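PDB 4R0M: McyG protein from Microcystis aeruginosa PCC 7806, which probably activates phenylalanine or a related starter acid as its adenylate and loads it onto a peptidyl carrier domain in microcystin synthesis. Local coordinates for residues I513-L525 and F543-I555. Numbering follows the deposited sequence.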
loop_
_atom_site.group_PDB
_atom_site.type_symbol
_atom_site.label_atom_id
_atom_site.label_comp_id
_atom_site.label_asym_id
_atom_site.label_seq_id
_atom_site.Cartn_x
_atom_site.Cartn_y
_atom_site.Cartn_z
ATOM N N ILE A 513 -3.451 20.245 23.899
ATOM C CA ILE A 513 -4.064 21.047 22.843
ATOM C C ILE A 513 -5.383 20.410 22.417
ATOM O O ILE A 513 -5.609 19.217 22.639
ATOM C CB ILE A 513 -3.137 21.226 21.618
ATOM C CG1 ILE A 513 -2.655 19.866 21.088
ATOM C CG2 ILE A 513 -1.969 22.143 21.961
ATOM C CD1 ILE A 513 -2.178 19.893 19.651
ATOM N N ALA A 514 -6.249 21.209 21.805
ATOM C CA ALA A 514 -7.582 20.750 21.440
ATOM C C ALA A 514 -7.849 20.842 19.941
ATOM O O ALA A 514 -7.312 21.722 19.269
ATOM C CB ALA A 514 -8.625 21.537 22.208
ATOM N N PRO A 515 -8.672 19.921 19.409
ATOM C CA PRO A 515 -9.129 20.079 18.031
ATOM C C PRO A 515 -10.126 21.229 17.909
ATOM O O PRO A 515 -11.067 21.319 18.704
ATOM C CB PRO A 515 -9.818 18.744 17.727
ATOM C CG PRO A 515 -10.175 18.174 19.055
ATOM C CD PRO A 515 -9.107 18.640 19.997
ATOM N N ALA A 516 -9.906 22.107 16.933
ATOM C CA ALA A 516 -10.841 23.194 16.652
ATOM C C ALA A 516 -12.152 22.638 16.098
ATOM O O ALA A 516 -13.235 23.067 16.504
ATOM C CB ALA A 516 -10.226 24.195 15.689
ATOM N N TYR A 517 -12.040 21.673 15.185
ATOM C CA TYR A 517 -13.206 21.012 14.597
ATOM C C TYR A 517 -13.066 19.494 14.628
ATOM O O TYR A 517 -11.984 18.957 14.384
ATOM C CB TYR A 517 -13.427 21.479 13.155
ATOM C CG TYR A 517 -13.559 22.978 12.991
ATOM C CD1 TYR A 517 -14.779 23.619 13.213
ATOM C CD2 TYR A 517 -12.464 23.754 12.608
ATOM C CE1 TYR A 517 -14.903 24.992 13.061
ATOM C CE2 TYR A 517 -12.578 25.127 12.452
ATOM C CZ TYR A 517 -13.799 25.739 12.679
ATOM O OH TYR A 517 -13.916 27.101 12.528
ATOM N N VAL A 518 -14.167 18.815 14.938
ATOM C CA VAL A 518 -14.227 17.356 14.903
ATOM C C VAL A 518 -15.409 16.946 14.031
ATOM O O VAL A 518 -16.567 17.109 14.421
ATOM C CB VAL A 518 -14.356 16.734 16.314
ATOM C CG1 VAL A 518 -14.359 15.214 16.235
ATOM C CG2 VAL A 518 -13.227 17.202 17.221
ATOM N N ILE A 519 -15.106 16.412 12.850
ATOM C CA ILE A 519 -16.124 16.130 11.838
ATOM C C ILE A 519 -16.349 14.629 11.617
ATOM O O ILE A 519 -15.449 13.923 11.151
ATOM C CB ILE A 519 -15.779 16.793 10.486
ATOM C CG1 ILE A 519 -15.310 18.240 10.692
ATOM C CG2 ILE A 519 -16.976 16.725 9.545
ATOM C CD1 ILE A 519 -14.313 18.723 9.660
ATOM N N PRO A 520 -17.558 14.139 11.955
ATOM C CA PRO A 520 -17.969 12.775 11.631
ATOM C C PRO A 520 -18.146 12.606 10.127
ATOM O O PRO A 520 -18.577 13.540 9.442
ATOM C CB PRO A 520 -19.324 12.635 12.334
ATOM C CG PRO A 520 -19.337 13.698 13.379
ATOM C CD PRO A 520 -18.565 14.830 12.776
ATOM N N LEU A 521 -17.808 11.424 9.624
ATOM C CA LEU A 521 -17.912 11.139 8.200
ATOM C C LEU A 521 -18.457 9.752 7.908
ATOM O O LEU A 521 -18.175 8.792 8.630
ATOM C CB LEU A 521 -16.558 11.319 7.513
ATOM C CG LEU A 521 -16.278 12.690 6.900
ATOM C CD1 LEU A 521 -14.808 12.811 6.532
ATOM C CD2 LEU A 521 -17.160 12.929 5.681
ATOM N N GLU A 522 -19.255 9.664 6.847
ATOM C CA GLU A 522 -19.704 8.381 6.319
ATOM C C GLU A 522 -18.498 7.626 5.769
ATOM O O GLU A 522 -17.648 8.210 5.090
ATOM C CB GLU A 522 -20.790 8.557 5.242
ATOM C CG GLU A 522 -20.686 9.822 4.396
ATOM C CD GLU A 522 -21.263 11.054 5.083
ATOM O OE1 GLU A 522 -20.498 12.022 5.295
ATOM O OE2 GLU A 522 -22.472 11.058 5.415
ATOM N N ARG A 523 -18.434 6.334 6.086
ATOM C CA ARG A 523 -17.288 5.478 5.756
ATOM C C ARG A 523 -16.888 5.564 4.286
ATOM O O ARG A 523 -15.699 5.568 3.964
ATOM C CB ARG A 523 -17.571 4.017 6.134
ATOM C CG ARG A 523 -18.035 3.810 7.570
ATOM C CD ARG A 523 -18.161 2.338 7.940
ATOM N NE ARG A 523 -19.055 1.594 7.050
ATOM C CZ ARG A 523 -18.665 0.627 6.220
ATOM N NH1 ARG A 523 -17.390 0.261 6.158
ATOM N NH2 ARG A 523 -19.558 0.015 5.452
ATOM N N ASN A 524 -17.888 5.657 3.410
ATOM C CA ASN A 524 -17.684 5.690 1.960
ATOM C C ASN A 524 -17.060 6.981 1.432
ATOM O O ASN A 524 -16.642 7.040 0.274
ATOM C CB ASN A 524 -19.008 5.420 1.230
ATOM C CG ASN A 524 -19.523 4.003 1.438
ATOM O OD1 ASN A 524 -19.026 3.255 2.284
ATOM N ND2 ASN A 524 -20.536 3.630 0.660
ATOM N N LEU A 525 -17.001 8.009 2.275
ATOM C CA LEU A 525 -16.489 9.315 1.856
ATOM C C LEU A 525 -15.100 9.650 2.404
ATOM O O LEU A 525 -14.513 10.669 2.026
ATOM C CB LEU A 525 -17.493 10.430 2.187
ATOM C CG LEU A 525 -18.537 10.853 1.134
ATOM C CD1 LEU A 525 -17.879 11.473 -0.095
ATOM C CD2 LEU A 525 -19.472 9.714 0.734
ATOM N N PHE A 543 -12.127 20.116 3.625
ATOM C CA PHE A 543 -12.403 21.038 4.725
ATOM C C PHE A 543 -12.323 22.506 4.290
ATOM O O PHE A 543 -13.152 23.326 4.692
ATOM C CB PHE A 543 -11.445 20.765 5.895
ATOM C CG PHE A 543 -11.490 21.807 6.981
ATOM C CD1 PHE A 543 -12.467 21.759 7.970
ATOM C CD2 PHE A 543 -10.549 22.832 7.017
ATOM C CE1 PHE A 543 -12.509 22.721 8.971
ATOM C CE2 PHE A 543 -10.586 23.796 8.014
ATOM C CZ PHE A 543 -11.567 23.740 8.993
ATOM N N GLU A 544 -11.325 22.824 3.467
ATOM C CA GLU A 544 -11.081 24.199 3.030
ATOM C C GLU A 544 -12.027 24.683 1.921
ATOM O O GLU A 544 -11.914 25.821 1.466
ATOM C CB GLU A 544 -9.619 24.368 2.599
ATOM C CG GLU A 544 -8.617 24.270 3.743
ATOM C CD GLU A 544 -7.170 24.252 3.276
ATOM O OE1 GLU A 544 -6.899 23.779 2.148
ATOM O OE2 GLU A 544 -6.295 24.703 4.048
ATOM N N GLN A 545 -12.959 23.828 1.500
ATOM C CA GLN A 545 -13.898 24.180 0.428
ATOM C C GLN A 545 -15.039 25.121 0.862
ATOM O O GLN A 545 -15.192 26.189 0.275
ATOM C CB GLN A 545 -14.447 22.939 -0.301
ATOM C CG GLN A 545 -13.410 21.912 -0.747
ATOM C CD GLN A 545 -12.455 22.406 -1.825
ATOM O OE1 GLN A 545 -11.942 23.525 -1.763
ATOM N NE2 GLN A 545 -12.192 21.554 -2.810
ATOM N N GLY A 546 -15.829 24.770 1.881
ATOM C CA GLY A 546 -15.674 23.566 2.683
ATOM C C GLY A 546 -16.848 22.619 2.556
ATOM O O GLY A 546 -18.010 23.024 2.669
ATOM N N LEU A 547 -16.526 21.348 2.330
ATOM C CA LEU A 547 -17.514 20.289 2.165
ATOM C C LEU A 547 -18.274 19.989 3.461
ATOM O O LEU A 547 -19.414 19.519 3.422
ATOM C CB LEU A 547 -16.822 19.022 1.641
ATOM C CG LEU A 547 -17.647 17.878 1.046
ATOM C CD1 LEU A 547 -18.308 18.290 -0.260
ATOM C CD2 LEU A 547 -16.769 16.652 0.835
ATOM N N PHE A 548 -17.645 20.278 4.599
ATOM C CA PHE A 548 -18.198 19.924 5.912
ATOM C C PHE A 548 -18.872 21.091 6.644
ATOM O O PHE A 548 -19.442 20.896 7.724
ATOM C CB PHE A 548 -17.112 19.314 6.814
ATOM C CG PHE A 548 -16.197 18.348 6.112
ATOM C CD1 PHE A 548 -16.685 17.153 5.589
ATOM C CD2 PHE A 548 -14.840 18.627 5.988
ATOM C CE1 PHE A 548 -15.838 16.261 4.946
ATOM C CE2 PHE A 548 -13.987 17.737 5.350
ATOM C CZ PHE A 548 -14.487 16.552 4.829
ATOM N N SER A 549 -18.806 22.289 6.059
ATOM C CA SER A 549 -19.350 23.510 6.676
ATOM C C SER A 549 -20.777 23.343 7.201
ATOM O O SER A 549 -21.113 23.848 8.273
ATOM C CB SER A 549 -19.279 24.685 5.701
ATOM O OG SER A 549 -17.932 25.036 5.436
ATOM N N SER A 550 -21.598 22.619 6.444
ATOM C CA SER A 550 -22.979 22.330 6.822
ATOM C C SER A 550 -23.045 21.455 8.073
ATOM O O SER A 550 -23.780 21.765 9.017
ATOM C CB SER A 550 -23.719 21.647 5.669
ATOM O OG SER A 550 -25.047 21.320 6.038
ATOM N N ARG A 551 -22.276 20.367 8.064
ATOM C CA ARG A 551 -22.206 19.443 9.193
ATOM C C ARG A 551 -21.609 20.123 10.426
ATOM O O ARG A 551 -22.099 19.926 11.537
ATOM C CB ARG A 551 -21.407 18.190 8.815
ATOM C CG ARG A 551 -21.542 17.039 9.800
ATOM C CD ARG A 551 -21.172 15.710 9.164
ATOM N NE ARG A 551 -22.168 15.275 8.187
ATOM C CZ ARG A 551 -22.117 14.132 7.511
ATOM N NH1 ARG A 551 -21.113 13.282 7.694
ATOM N NH2 ARG A 551 -23.078 13.835 6.647
ATOM N N ILE A 552 -20.564 20.928 10.214
ATOM C CA ILE A 552 -19.933 21.713 11.281
ATOM C C ILE A 552 -20.957 22.604 11.992
ATOM O O ILE A 552 -21.060 22.576 13.221
ATOM C CB ILE A 552 -18.745 22.555 10.751
ATOM C CG1 ILE A 552 -17.553 21.643 10.429
ATOM C CG2 ILE A 552 -18.335 23.626 11.758
ATOM C CD1 ILE A 552 -16.501 22.269 9.536
ATOM N N GLN A 553 -21.717 23.372 11.212
ATOM C CA GLN A 553 -22.767 24.234 11.751
ATOM C C GLN A 553 -23.833 23.417 12.478
ATOM O O GLN A 553 -24.235 23.767 13.588
ATOM C CB GLN A 553 -23.402 25.091 10.647
ATOM C CG GLN A 553 -22.482 26.156 10.060
ATOM C CD GLN A 553 -21.981 27.152 11.095
ATOM O OE1 GLN A 553 -22.770 27.808 11.779
ATOM N NE2 GLN A 553 -20.662 27.273 11.208
ATOM N N GLU A 554 -24.259 22.320 11.850
ATOM C CA GLU A 554 -25.270 21.416 12.402
ATOM C C GLU A 554 -24.862 20.850 13.767
ATOM O O GLU A 554 -25.687 20.773 14.683
ATOM C CB GLU A 554 -25.553 20.278 11.416
ATOM C CG GLU A 554 -26.720 19.377 11.797
ATOM C CD GLU A 554 -26.769 18.093 10.984
ATOM O OE1 GLU A 554 -25.720 17.671 10.448
ATOM O OE2 GLU A 554 -27.862 17.494 10.888
ATOM N N ILE A 555 -23.595 20.457 13.889
ATOM C CA ILE A 555 -23.047 19.959 15.152
ATOM C C ILE A 555 -22.972 21.093 16.174
ATOM O O ILE A 555 -23.360 20.919 17.331
ATOM C CB ILE A 555 -21.661 19.297 14.959
ATOM C CG1 ILE A 555 -21.795 18.020 14.124
ATOM C CG2 ILE A 555 -21.020 18.955 16.301
ATOM C CD1 ILE A 555 -20.529 17.631 13.396
#
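I519 fills the tight centre of this contact. I519 CD1 lies 3.7 Å from F548 CD2 and also meets F543 CD1. I519 CG2, anti to the backbone N (CG1 at chi1 -45°), rests against F548 CB and CG. I552 closes the group with its CG1. L521 CD2 packs on F548 CE1, and I555 CD1 reaches P520 CD at 3.5 Å. These side chains are mostly buried, but both ends of the contact are partly exposed. At one, the Y517 ring lies oblique to the F543 ring, planes 52° apart, and I552 CG2 touches Y517 CD1.

The other end is polar. R551 bends at chi3 (-71°) and grips E522 end-on. R551 NH2 meets the syn lone pair of E522 OE2 at 3.1 Å, in the guanidinium plane. R551 NH1 reaches E522 OE1 at 2.8 Å, less straight and tilted from that plane. R551 NH1 also bonds P520 O at 3.1 Å, from above the carbonyl plane. A leucine in place of R551 would probably leave the E522 carboxylate and P520 O without these donors.

Helices 536-545 and 549-558 cover one side of strand 517-520; V518 faces helix 498-511. This small sheet is consistent with the C-terminal subdomain of ANL enzymes. Apolar packing holds strand to helix, while R551 adds a partly exposed ion pair that solvent probably weakens.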